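Long-range contact in mannitol dehydrogenase (Pseudomonas fluorescens, PDB 1LJ8), which probably catalyses the NAD-dependent interconversion of mannitol and fructose as a mannitol 2-dehydrogenase: residues A183-S188 and S223-M228. Sequence-based numbering, arbitrary orientation.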
# COMPACT_ATOMS: atom_id res chain seq x y z
N ALA A 183 10.92 9.93 22.31
CA ALA A 183 10.49 9.00 21.27
C ALA A 183 9.97 9.76 20.05
O ALA A 183 9.63 10.95 20.12
CB ALA A 183 9.35 8.13 21.81
N PHE A 184 9.92 9.06 18.92
CA PHE A 184 9.29 9.61 17.71
C PHE A 184 7.90 8.93 17.60
O PHE A 184 7.62 7.99 18.32
CB PHE A 184 10.12 9.28 16.45
CG PHE A 184 10.70 7.89 16.44
CD1 PHE A 184 9.88 6.76 16.32
CD2 PHE A 184 12.09 7.72 16.47
CE1 PHE A 184 10.43 5.48 16.22
CE2 PHE A 184 12.65 6.45 16.38
CZ PHE A 184 11.82 5.34 16.25
N THR A 185 7.02 9.45 16.74
CA THR A 185 5.73 8.83 16.46
C THR A 185 6.02 7.85 15.31
O THR A 185 6.89 8.12 14.46
CB THR A 185 4.73 9.89 15.92
OG1 THR A 185 4.47 10.87 16.92
CG2 THR A 185 3.41 9.24 15.48
N VAL A 186 5.35 6.71 15.30
CA VAL A 186 5.47 5.77 14.18
C VAL A 186 4.14 5.91 13.42
O VAL A 186 3.05 5.63 13.95
CB VAL A 186 5.67 4.32 14.61
CG1 VAL A 186 5.91 3.45 13.33
CG2 VAL A 186 6.94 4.22 15.45
N MSE A 187 4.26 6.35 12.17
CA MSE A 187 3.11 6.68 11.33
C MSE A 187 2.94 5.76 10.14
O MSE A 187 3.56 5.98 9.10
CB MSE A 187 3.29 8.16 10.89
CG MSE A 187 2.05 8.80 10.25
SE MSE A 187 2.37 10.62 9.63
CE MSE A 187 3.44 10.30 8.02
N SER A 188 2.05 4.77 10.24
CA SER A 188 1.83 3.82 9.14
C SER A 188 1.01 4.47 8.02
O SER A 188 -0.01 5.11 8.29
CB SER A 188 1.03 2.60 9.62
OG SER A 188 0.78 1.75 8.49
N SER A 223 3.45 6.92 19.99
CA SER A 223 2.06 6.94 19.49
C SER A 223 2.05 6.29 18.07
O SER A 223 3.07 6.27 17.35
CB SER A 223 1.52 8.37 19.41
OG SER A 223 2.42 9.19 18.70
N PHE A 224 0.88 5.78 17.68
CA PHE A 224 0.70 5.01 16.45
C PHE A 224 -0.63 5.42 15.84
O PHE A 224 -1.60 4.68 15.90
CB PHE A 224 0.65 3.51 16.82
CG PHE A 224 1.88 3.02 17.54
CD1 PHE A 224 1.95 3.04 18.94
CD2 PHE A 224 2.96 2.50 16.82
CE1 PHE A 224 3.08 2.53 19.64
CE2 PHE A 224 4.12 1.97 17.50
CZ PHE A 224 4.16 1.99 18.92
N PRO A 225 -0.68 6.62 15.25
CA PRO A 225 -1.93 7.09 14.65
C PRO A 225 -2.47 6.22 13.53
O PRO A 225 -1.71 5.69 12.71
CB PRO A 225 -1.59 8.52 14.18
CG PRO A 225 -0.09 8.41 13.84
CD PRO A 225 0.43 7.56 15.03
N ASN A 226 -3.79 5.99 13.51
CA ASN A 226 -4.35 5.29 12.38
C ASN A 226 -4.59 6.35 11.33
O ASN A 226 -4.71 7.53 11.65
CB ASN A 226 -5.70 4.65 12.71
CG ASN A 226 -5.56 3.54 13.73
OD1 ASN A 226 -5.04 2.45 13.42
ND2 ASN A 226 -6.02 3.80 14.95
N ALA A 227 -4.67 5.92 10.08
CA ALA A 227 -4.95 6.85 8.98
C ALA A 227 -5.66 6.17 7.84
O ALA A 227 -5.57 4.97 7.66
CB ALA A 227 -3.61 7.47 8.42
N MSE A 228 -6.35 7.00 7.05
CA MSE A 228 -6.89 6.54 5.81
C MSE A 228 -6.03 7.29 4.78
O MSE A 228 -6.01 8.53 4.78
CB MSE A 228 -8.31 7.00 5.62
CG MSE A 228 -8.84 6.19 4.49
SE MSE A 228 -8.97 7.30 3.03
CE MSE A 228 -10.69 7.29 3.58
O HOH W 1 0.76 4.45 12.76
O HOH W 2 -0.58 6.84 10.40
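Val186 N donates to Ser223 O at 3.1 Å, with an N-H...O angle of 165°, and this is the one direct backbone hydrogen bond joining 183-188 to 223-228. One residue on, the link weakens to a CA-H...O contact, Phe224 CA lying 3.5 Å from Val186 O with an angle of 171° at the hydrogen. The same Val186 O also accepts from a water, which donates to Pro225 O and accepts from Ser188 N; a second water donates to Ser188 O and Pro225 O. Pro225 O thus accepts from both waters, consistent with a separation that grows to 7.1 Å between the CA atoms of Ser188 and Asn226.

Strand 185-188 is an edge strand of the Rossmann-type sheet, running parallel to its neighbour 126-129, to which it is bonded. The connection through helices 195-210 and 212-221 brings 223-228 alongside it in roughly the same direction, the touching parts 31° apart, before strand 227-230 joins a separate small sheet. Ser188, at the strand's C-terminal end, lies about 7 Å from the bound NAD by its side chain.

Apolar packing divides between Pro225 and Phe224. With CG2 anti to the backbone N, the methyl is the branch of Thr185 that reaches Pro225 CD, at 3.5 Å, a tight carbon pair. The Met187 side chain crosses the Pro225 ring at about a right angle, with CG 4.2 Å from Pro225 CG. An alanine in place of Pro225 would probably leave Thr185 CG2 and Met187 CG facing a gap where the ring had been. Val186 and Phe224 run side by side, and Val186 CB comes obliquely to ring atom CD2 at 3.9 Å.

Among polar side chains, Thr185 OG1 and Ser223 OG approach to 3.2 Å, but their main partners lie elsewhere: Val271 N for the threonine, Lys269 O for the serine.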